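Porin B (Pseudomonas putida, PDB 4GEY) probably forms a carbohydrate-selective beta-barrel channel in the outer membrane that takes up sugars such as glucose. Local coordinates at residues L78-Q81 and K82-W86; N177-G180 and G181-Y184; G272-Q275 and A276-G279. The protein carries 2 engineered substitutions. All blocks are in the same frame, centred on the assembly; numbering follows the deposited sequence.

Contact 1: residues L78-Q81 and K82-W86; sequences LDLQ and KILGW. With C8E ((hydroxyethyloxy)tri(ethyloxy)octane), chain G.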
ATOM      1  N   LEU A  78      16.873  -4.677 -16.167  1.00 39.62           N
ATOM      2  CA  LEU A  78      18.021  -5.223 -16.872  1.00 40.24           C
ATOM      3  C   LEU A  78      18.319  -6.680 -16.525  1.00 47.74           C
ATOM      4  O   LEU A  78      18.473  -7.053 -15.356  1.00 45.09           O
ATOM      5  CB  LEU A  78      19.253  -4.350 -16.650  1.00 44.29           C
ATOM      6  CG  LEU A  78      19.414  -3.114 -17.542  1.00 51.13           C
ATOM      7  CD1 LEU A  78      18.192  -2.196 -17.508  1.00 33.47           C
ATOM      8  CD2 LEU A  78      20.686  -2.357 -17.137  1.00 35.33           C
ATOM      9  N   ASP A  79      18.383  -7.502 -17.565  1.00 51.24           N
ATOM     10  CA  ASP A  79      18.842  -8.873 -17.443  1.00 46.43           C
ATOM     11  C   ASP A  79      20.376  -8.826 -17.460  1.00 53.47           C
ATOM     12  O   ASP A  79      20.992  -8.814 -18.531  1.00 58.65           O
ATOM     13  CB  ASP A  79      18.299  -9.688 -18.622  1.00 41.78           C
ATOM     14  CG  ASP A  79      18.578 -11.174 -18.497  1.00 49.20           C
ATOM     15  OD1 ASP A  79      19.695 -11.551 -18.089  1.00 53.80           O
ATOM     16  OD2 ASP A  79      17.673 -11.972 -18.817  1.00 53.84           O
ATOM     17  N   LEU A  80      20.994  -8.790 -16.280  1.00 46.12           N
ATOM     18  CA  LEU A  80      22.447  -8.636 -16.200  1.00 47.78           C
ATOM     19  C   LEU A  80      23.228  -9.873 -16.656  1.00 47.74           C
ATOM     20  O   LEU A  80      24.458  -9.829 -16.784  1.00 44.02           O
ATOM     21  CB  LEU A  80      22.884  -8.236 -14.792  1.00 46.70           C
ATOM     22  CG  LEU A  80      22.451  -6.865 -14.284  1.00 47.47           C
ATOM     23  CD1 LEU A  80      23.047  -6.625 -12.902  1.00 48.25           C
ATOM     24  CD2 LEU A  80      22.853  -5.778 -15.253  1.00 36.07           C
ATOM     25  N   GLN A  81      22.529 -10.977 -16.898  1.00 48.58           N
ATOM     26  CA  GLN A  81      23.211 -12.172 -17.364  1.00 53.09           C
ATOM     27  C   GLN A  81      23.510 -12.045 -18.847  1.00 57.62           C
ATOM     28  O   GLN A  81      24.586 -12.437 -19.299  1.00 62.46           O
ATOM     29  CB  GLN A  81      22.394 -13.433 -17.107  1.00 50.23           C
ATOM     30  CG  GLN A  81      23.194 -14.690 -17.370  1.00 54.75           C
ATOM     31  CD  GLN A  81      22.375 -15.956 -17.238  1.00 63.95           C
ATOM     32  OE1 GLN A  81      21.798 -16.239 -16.180  1.00 61.07           O
ATOM     33  NE2 GLN A  81      22.316 -16.730 -18.320  1.00 67.96           N
ATOM     34  N   LYS A  82      22.559 -11.496 -19.599  1.00 54.40           N
ATOM     35  CA  LYS A  82      22.766 -11.248 -21.016  1.00 50.49           C
ATOM     36  C   LYS A  82      23.699 -10.064 -21.185  1.00 49.16           C
ATOM     37  O   LYS A  82      24.650 -10.111 -21.947  1.00 56.38           O
ATOM     38  CB  LYS A  82      21.419 -11.017 -21.728  1.00 38.67           C
ATOM     39  CG  LYS A  82      20.402 -12.177 -21.657  1.00 37.97           C
ATOM     40  CD  LYS A  82      19.074 -11.781 -22.327  1.00 56.60           C
ATOM     41  CE  LYS A  82      17.985 -12.847 -22.253  1.00 56.10           C
ATOM     42  NZ  LYS A  82      16.725 -12.425 -22.948  1.00 57.22           N
ATOM     43  N   ILE A  83      23.436  -9.015 -20.425  1.00 48.18           N
ATOM     44  CA  ILE A  83      24.154  -7.750 -20.556  1.00 48.07           C
ATOM     45  C   ILE A  83      25.587  -7.769 -20.001  1.00 55.54           C
ATOM     46  O   ILE A  83      26.497  -7.210 -20.613  1.00 63.45           O
ATOM     47  CB  ILE A  83      23.343  -6.609 -19.906  1.00 39.00           C
ATOM     48  CG1 ILE A  83      22.019  -6.433 -20.646  1.00 38.27           C
ATOM     49  CG2 ILE A  83      24.128  -5.327 -19.867  1.00 39.80           C
ATOM     50  CD1 ILE A  83      21.032  -5.586 -19.901  1.00 47.94           C
ATOM     51  N   LEU A  84      25.792  -8.425 -18.859  1.00 54.37           N
ATOM     52  CA  LEU A  84      27.087  -8.417 -18.167  1.00 49.95           C
ATOM     53  C   LEU A  84      27.684  -9.818 -17.975  1.00 57.58           C
ATOM     54  O   LEU A  84      28.847  -9.957 -17.580  1.00 54.36           O
ATOM     55  CB  LEU A  84      26.958  -7.710 -16.812  1.00 43.84           C
ATOM     56  CG  LEU A  84      27.351  -6.233 -16.683  1.00 45.98           C
ATOM     57  CD1 LEU A  84      27.187  -5.480 -17.985  1.00 41.87           C
ATOM     58  CD2 LEU A  84      26.539  -5.569 -15.588  1.00 39.97           C
ATOM     59  N   GLY A  85      26.899 -10.854 -18.253  1.00 57.70           N
ATOM     60  CA  GLY A  85      27.359 -12.212 -18.030  1.00 56.34           C
ATOM     61  C   GLY A  85      27.214 -12.681 -16.586  1.00 60.65           C
ATOM     62  O   GLY A  85      27.696 -13.762 -16.234  1.00 65.33           O
ATOM     63  N   TRP A  86      26.542 -11.884 -15.755  1.00 51.81           N
ATOM     64  CA  TRP A  86      26.345 -12.220 -14.344  1.00 50.17           C
ATOM     65  C   TRP A  86      25.180 -13.196 -14.157  1.00 50.72           C
ATOM     66  O   TRP A  86      24.024 -12.817 -14.334  1.00 50.53           O
ATOM     67  CB  TRP A  86      26.109 -10.947 -13.511  1.00 38.76           C
ATOM     68  CG  TRP A  86      27.234  -9.950 -13.587  1.00 39.89           C
ATOM     69  CD1 TRP A  86      28.409 -10.088 -14.273  1.00 52.45           C
ATOM     70  CD2 TRP A  86      27.294  -8.663 -12.954  1.00 51.79           C
ATOM     71  NE1 TRP A  86      29.190  -8.969 -14.111  1.00 50.45           N
ATOM     72  CE2 TRP A  86      28.529  -8.078 -13.309  1.00 52.24           C
ATOM     73  CE3 TRP A  86      26.421  -7.944 -12.131  1.00 49.34           C
ATOM     74  CZ2 TRP A  86      28.915  -6.818 -12.866  1.00 41.50           C
ATOM     75  CZ3 TRP A  86      26.802  -6.688 -11.696  1.00 45.32           C
ATOM     76  CH2 TRP A  86      28.041  -6.138 -12.064  1.00 48.70           C
TER
HETATM   77  C1  C8E G 506      23.847  -8.939  -4.715  1.00 54.15           C
HETATM   78  C2  C8E G 506      24.587  -8.420  -5.945  1.00 57.62           C
HETATM   79  C3  C8E G 506      25.683  -9.374  -6.413  1.00 55.29           C
HETATM   80  C4  C8E G 506      26.166  -8.991  -7.815  1.00 58.83           C
HETATM   81  C5  C8E G 506      27.618  -9.404  -8.083  1.00 62.20           C
HETATM   82  C6  C8E G 506      27.705 -10.290  -9.324  1.00 60.81           C
HETATM   83  C7  C8E G 506      29.119 -10.778  -9.616  1.00 59.23           C
HETATM   84  C8  C8E G 506      29.758 -10.005 -10.768  1.00 65.66           C
HETATM   85  O9  C8E G 506      30.933 -10.660 -11.216  1.00 72.57           O
HETATM   86  C10 C8E G 506      30.641 -11.899 -11.828  1.00 67.87           C
HETATM   87  C11 C8E G 506      31.854 -12.431 -12.579  1.00 62.43           C
HETATM   88  O12 C8E G 506      31.457 -13.566 -13.321  1.00 61.66           O
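Asp79 N-caps the one-turn helix 80-83, and residues 78-86 form the short connection between barrel strands 66-79 and 89-100, at what is probably the periplasmic end of this porin. The cap rests on OD1, which accepts from Lys82 N at 3.2 Å, the donor standing 48° out of the carboxylate plane, and more weakly from Gln81 N. With CG anti to the backbone N (chi1 -173°), the carboxylate is carried over the start of the helix. The aliphatic chain of Lys82 runs across it, CE 3.6 Å from Asp79 OD2; NZ, beyond salt-bridge range of that oxygen, bonds to the carbonyl of Asp39. Ile83 N reaches Asp79 O at 3.1 Å. Leu80 O is gripped by two donors from opposite faces of its plane, Leu84 N at 2.8 Å and Trp86 N at 3.1 Å. Leu84 leaves helical geometry first, and Gly85 (phi 82°) carries the turn on toward Trp86. Apolar side chains pack beside the turn. Leu78 CG meets Ile83 CD1, while Leu80 and Trp86 lie side by side, CD1 of the leucine 3.7 Å from CE3 of the indole, and both also touch Ile136 of strand 129-140. Leu84 CD2 sits toward the rim on one face of the indole; over the centre of the opposite face lies the detergent, C8E C8 3.4 Å from Trp86 CE2.

Contact 2: residues N177-G180 and G181-Y184; sequences NWVG and GIWY
Val179 O, just past helix 175-178, is the acceptor round which 179-183 turns. Two backbone hydrogen bonds converge on it: Ile182 N at 3.2 Å, coming from above the carbonyl plane, and Trp183 N at 3.1 Å, in that plane. The first closes a beta turn across Gly180 and Gly181, both near helical backbone angles. A CA-H...O contact adds to this, Gly180 CA lying 3.3 Å from Trp183 O. Between the two segments the apolar contact is that of Val179 and Ile182, whose side chains cross obliquely with CG2 of the valine 3.5 Å from CG1 of the isoleucine. A chi1 of 45° on Val179 sets CG2 opposite the backbone N, and this methyl meets the isoleucine.

Tyr184 contributes both its hydroxyl and its ring. The hydroxyl donates to Gly181 O at 2.9 Å, Ile182 O lies over the centre of one ring face, and Gly180 O meets the ring edge in plane, 3.3 Å from CE1. A phenylalanine in place of Tyr184 would probably leave Gly181 O without this donor and the ring less firmly fixed against the turn. Gly180 O also accepts from Arg125, and Trp183 NE1 donates to Asn185 OD1, both partners belonging to the glucose pocket. The Tyr184 side chain lies about 5 Å from the sugar: the turn is part of a loop folded into the porin barrel beside its sugar-binding site.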
ATOM      1  N   ASN A 177       0.407   0.907   5.544  1.00 37.16           N
ATOM      2  CA  ASN A 177      -0.594   1.931   5.768  1.00 28.97           C
ATOM      3  C   ASN A 177      -0.718   2.295   7.247  1.00 31.69           C
ATOM      4  O   ASN A 177      -0.755   3.466   7.612  1.00 37.94           O
ATOM      5  CB  ASN A 177      -1.925   1.488   5.178  1.00 25.43           C
ATOM      6  CG  ASN A 177      -1.876   1.395   3.668  1.00 27.99           C
ATOM      7  OD1 ASN A 177      -1.144   2.145   3.012  1.00 29.21           O
ATOM      8  ND2 ASN A 177      -2.638   0.464   3.105  1.00 20.94           N
ATOM      9  N   TRP A 178      -0.745   1.282   8.097  1.00 27.57           N
ATOM     10  CA  TRP A 178      -1.064   1.492   9.501  1.00 32.45           C
ATOM     11  C   TRP A 178       0.159   1.722  10.394  1.00 36.27           C
ATOM     12  O   TRP A 178       0.025   2.136  11.550  1.00 37.76           O
ATOM     13  CB  TRP A 178      -1.938   0.330   9.993  1.00 34.87           C
ATOM     14  CG  TRP A 178      -2.914  -0.096   8.930  1.00 28.52           C
ATOM     15  CD1 TRP A 178      -3.188  -1.367   8.525  1.00 22.48           C
ATOM     16  CD2 TRP A 178      -3.716   0.766   8.109  1.00 31.56           C
ATOM     17  NE1 TRP A 178      -4.120  -1.352   7.512  1.00 23.91           N
ATOM     18  CE2 TRP A 178      -4.457  -0.053   7.242  1.00 20.20           C
ATOM     19  CE3 TRP A 178      -3.886   2.155   8.032  1.00 20.43           C
ATOM     20  CZ2 TRP A 178      -5.341   0.465   6.317  1.00 20.20           C
ATOM     21  CZ3 TRP A 178      -4.756   2.660   7.106  1.00 20.10           C
ATOM     22  CH2 TRP A 178      -5.474   1.824   6.267  1.00 19.85           C
ATOM     23  N   VAL A 179       1.344   1.452   9.858  1.00 22.11           N
ATOM     24  CA  VAL A 179       2.577   1.859  10.516  1.00 35.40           C
ATOM     25  C   VAL A 179       3.416   2.592   9.457  1.00 31.90           C
ATOM     26  O   VAL A 179       4.643   2.543   9.407  1.00 29.23           O
ATOM     27  CB  VAL A 179       3.246   0.670  11.332  1.00 39.18           C
ATOM     28  CG1 VAL A 179       3.260  -0.608  10.556  1.00 43.18           C
ATOM     29  CG2 VAL A 179       4.634   1.016  11.887  1.00 37.61           C
ATOM     30  N   GLY A 180       2.693   3.310   8.606  1.00 29.11           N
ATOM     31  CA  GLY A 180       3.295   4.113   7.559  1.00 30.87           C
ATOM     32  C   GLY A 180       4.162   5.262   8.031  1.00 32.53           C
ATOM     33  O   GLY A 180       4.794   5.925   7.211  1.00 32.65           O
ATOM     34  N   GLY A 181       4.200   5.501   9.342  1.00 27.17           N
ATOM     35  CA  GLY A 181       5.106   6.489   9.898  1.00 25.09           C
ATOM     36  C   GLY A 181       6.574   6.073   9.821  1.00 37.70           C
ATOM     37  O   GLY A 181       7.449   6.940   9.805  1.00 40.80           O
ATOM     38  N   ILE A 182       6.848   4.763   9.778  1.00 37.90           N
ATOM     39  CA  ILE A 182       8.225   4.252   9.669  1.00 41.26           C
ATOM     40  C   ILE A 182       8.449   3.314   8.473  1.00 40.24           C
ATOM     41  O   ILE A 182       9.566   3.198   7.960  1.00 47.46           O
ATOM     42  CB  ILE A 182       8.695   3.499  10.955  1.00 42.74           C
ATOM     43  CG1 ILE A 182       7.858   2.234  11.174  1.00 35.70           C
ATOM     44  CG2 ILE A 182       8.633   4.399  12.175  1.00 26.70           C
ATOM     45  CD1 ILE A 182       8.381   1.321  12.226  1.00 26.21           C
ATOM     46  N   TRP A 183       7.391   2.633   8.051  1.00 35.75           N
ATOM     47  CA  TRP A 183       7.463   1.647   6.971  1.00 32.46           C
ATOM     48  C   TRP A 183       6.930   2.359   5.746  1.00 33.03           C
ATOM     49  O   TRP A 183       5.809   2.861   5.756  1.00 39.33           O
ATOM     50  CB  TRP A 183       6.620   0.410   7.356  1.00 31.31           C
ATOM     51  CG  TRP A 183       6.312  -0.638   6.290  1.00 31.45           C
ATOM     52  CD1 TRP A 183       5.781  -0.426   5.046  1.00 36.30           C
ATOM     53  CD2 TRP A 183       6.446  -2.059   6.422  1.00 28.51           C
ATOM     54  NE1 TRP A 183       5.603  -1.622   4.392  1.00 31.55           N
ATOM     55  CE2 TRP A 183       6.001  -2.638   5.217  1.00 31.60           C
ATOM     56  CE3 TRP A 183       6.911  -2.896   7.436  1.00 32.20           C
ATOM     57  CZ2 TRP A 183       6.016  -4.008   4.995  1.00 35.15           C
ATOM     58  CZ3 TRP A 183       6.923  -4.262   7.216  1.00 33.52           C
ATOM     59  CH2 TRP A 183       6.480  -4.804   6.004  1.00 33.54           C
ATOM     60  N   TYR A 184       7.734   2.434   4.697  1.00 29.68           N
ATOM     61  CA  TYR A 184       7.366   3.241   3.536  1.00 24.10           C
ATOM     62  C   TYR A 184       7.322   2.421   2.254  1.00 25.11           C
ATOM     63  O   TYR A 184       8.352   2.068   1.702  1.00 26.54           O
ATOM     64  CB  TYR A 184       8.374   4.374   3.339  1.00 23.66           C
ATOM     65  CG  TYR A 184       8.701   5.174   4.583  1.00 34.04           C
ATOM     66  CD1 TYR A 184       7.719   5.502   5.514  1.00 37.90           C
ATOM     67  CD2 TYR A 184       9.995   5.613   4.820  1.00 29.74           C
ATOM     68  CE1 TYR A 184       8.022   6.241   6.651  1.00 32.93           C
ATOM     69  CE2 TYR A 184      10.304   6.355   5.946  1.00 31.43           C
ATOM     70  CZ  TYR A 184       9.319   6.662   6.856  1.00 35.00           C
ATOM     71  OH  TYR A 184       9.639   7.390   7.975  1.00 39.78           O
TER

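Contact 3: residues G272-Q275 and A276-G279; sequences GNPQ and ALTG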
ATOM      1  N   GLY A 272       5.619   8.006  33.502  1.00 44.34           N
ATOM      2  CA  GLY A 272       4.584   7.001  33.636  1.00 48.51           C
ATOM      3  C   GLY A 272       3.242   7.583  34.020  1.00 48.08           C
ATOM      4  O   GLY A 272       2.289   6.845  34.254  1.00 52.28           O
ATOM      5  N   ASN A 273       3.180   8.910  34.093  1.00 50.07           N
ATOM      6  CA  ASN A 273       1.934   9.632  34.321  1.00 54.86           C
ATOM      7  C   ASN A 273       1.245   9.882  32.988  1.00 61.90           C
ATOM      8  O   ASN A 273       1.904   9.888  31.946  1.00 63.12           O
ATOM      9  CB  ASN A 273       2.211  10.978  34.977  1.00 52.29           C
ATOM     10  CG  ASN A 273       3.025  10.853  36.239  1.00 52.37           C
ATOM     11  OD1 ASN A 273       2.892   9.886  36.984  1.00 47.82           O
ATOM     12  ND2 ASN A 273       3.880  11.836  36.487  1.00 48.17           N
ATOM     13  N   PRO A 274      -0.083  10.092  33.007  1.00 59.98           N
ATOM     14  CA  PRO A 274      -0.747  10.342  31.722  1.00 56.37           C
ATOM     15  C   PRO A 274      -0.269  11.665  31.143  1.00 50.79           C
ATOM     16  O   PRO A 274      -0.468  12.696  31.776  1.00 56.91           O
ATOM     17  CB  PRO A 274      -2.232  10.416  32.108  1.00 56.80           C
ATOM     18  CG  PRO A 274      -2.326   9.703  33.433  1.00 54.42           C
ATOM     19  CD  PRO A 274      -1.042  10.029  34.125  1.00 50.70           C
ATOM     20  N   GLN A 275       0.351  11.645  29.968  1.00 48.53           N
ATOM     21  CA  GLN A 275       0.966  12.861  29.432  1.00 57.08           C
ATOM     22  C   GLN A 275      -0.035  14.001  29.145  1.00 60.17           C
ATOM     23  O   GLN A 275       0.345  15.175  29.105  1.00 58.47           O
ATOM     24  CB  GLN A 275       1.846  12.551  28.210  1.00 37.37           C
ATOM     25  CG  GLN A 275       1.193  12.782  26.880  1.00 51.87           C
ATOM     26  CD  GLN A 275       1.099  14.247  26.472  1.00 51.12           C
ATOM     27  OE1 GLN A 275       0.022  14.722  26.117  1.00 55.34           O
ATOM     28  NE2 GLN A 275       2.212  14.971  26.546  1.00 51.83           N
ATOM     29  N   ALA A 276      -1.299  13.654  28.927  1.00 61.17           N
ATOM     30  CA  ALA A 276      -2.346  14.650  28.714  1.00 61.47           C
ATOM     31  C   ALA A 276      -2.502  15.553  29.932  1.00 69.33           C
ATOM     32  O   ALA A 276      -2.971  16.685  29.812  1.00 74.15           O
ATOM     33  CB  ALA A 276      -3.660  13.967  28.416  1.00 60.98           C
ATOM     34  N   LEU A 277      -2.119  15.043  31.104  1.00 63.73           N
ATOM     35  CA  LEU A 277      -2.195  15.808  32.340  1.00 52.18           C
ATOM     36  C   LEU A 277      -0.933  16.607  32.611  1.00 49.77           C
ATOM     37  O   LEU A 277      -0.969  17.589  33.346  1.00 50.51           O
ATOM     38  CB  LEU A 277      -2.442  14.888  33.530  1.00 50.89           C
ATOM     39  CG  LEU A 277      -3.739  14.092  33.568  1.00 53.03           C
ATOM     40  CD1 LEU A 277      -3.841  13.333  34.872  1.00 43.15           C
ATOM     41  CD2 LEU A 277      -4.935  15.012  33.380  1.00 54.26           C
ATOM     42  N   THR A 278       0.187  16.189  32.035  1.00 46.72           N
ATOM     43  CA  THR A 278       1.453  16.803  32.412  1.00 53.66           C
ATOM     44  C   THR A 278       2.026  17.721  31.350  1.00 53.32           C
ATOM     45  O   THR A 278       2.615  18.744  31.669  1.00 52.10           O
ATOM     46  CB  THR A 278       2.518  15.753  32.827  1.00 62.28           C
ATOM     47  OG1 THR A 278       3.260  15.312  31.681  1.00 62.72           O
ATOM     48  CG2 THR A 278       1.857  14.570  33.512  1.00 56.37           C
ATOM     49  N   GLY A 279       1.863  17.348  30.088  1.00 59.30           N
ATOM     50  CA  GLY A 279       2.437  18.123  29.006  1.00 63.07           C
ATOM     51  C   GLY A 279       3.925  17.868  28.884  1.00 63.71           C
ATOM     52  O   GLY A 279       4.626  18.564  28.144  1.00 63.58           O
TER
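Gln275 lays its flat amide beneath the turn that Ala276 to Gly279 make, with both ends of that turn on the same side of the amide plane. Ala276 N stands 3.5 Å from Gln275 CD, and Gly279 CA is 4.0 Å from Gln275 NE2. Gln275 OE1, 3.3 Å from Ala276 N, is too poorly angled to be hydrogen-bonded to it. The two polar atoms of the amide look to other partners: OE1 accepts from Arg364 NH2, and NE2 donates to Glu280 O. Bonds at both ends of the amide hold its rotation. The chain reaches this position by bending at its second torsion (chi2 77°), which folds the amide back along the backbone.

The turn itself is held by its own backbone. Leu277 N donates to Pro274 O at 2.9 Å. Gln275 O takes two donors of different quality: Gly279 N comes at 2.8 Å, tilted only slightly from the carbonyl plane, whereas Thr278 N, at 3.1 Å, stands far above it at 74°. Gly279 then leaves helical geometry with positive phi. The bonding is that of a brief and irregular helical turn.

Side chains add modest packing. Thr278 CG2 rests 3.5 Å from Pro274 O and also touches Asn273 CB. With chi1 at 89°, this methyl faces the proline carbonyl while OG1 is hydrogen-bonded to Glu280 N and Asp269 OD2. Pro274 and Leu277 come only loosely together, CG to CD1 at 4.2 Å.

Along the chain, helix 275-278 comes between strands 268-269 and 282-298, and Gln275 is tied by backbone bonding to Tyr267. Helix 359-372 packs against it: Leu367 meets Pro274 and Ala276, Leu368 also meets Ala276, and Gln371 touches Leu277.

Overall arrangement
The three contacts follow one another along the chain within the porin family region, and none touches another. Contact 2 lies deepest, its centre about 9 Å from that of the chain; it borders the glucose pocket through Tyr184 and is hydrogen-bonded to two residues of that pocket. Contacts 1 and 3 are surface features on opposite sides of the chain's centre, their own centres about 59 Å apart. From contact 2 the centre of contact 3 is about 26 Å away and that of contact 1 about 35 Å. Contact 1 instead meets detergent, consistent with a position at the membrane-facing rim, while contact 3 packs on helix 359-372.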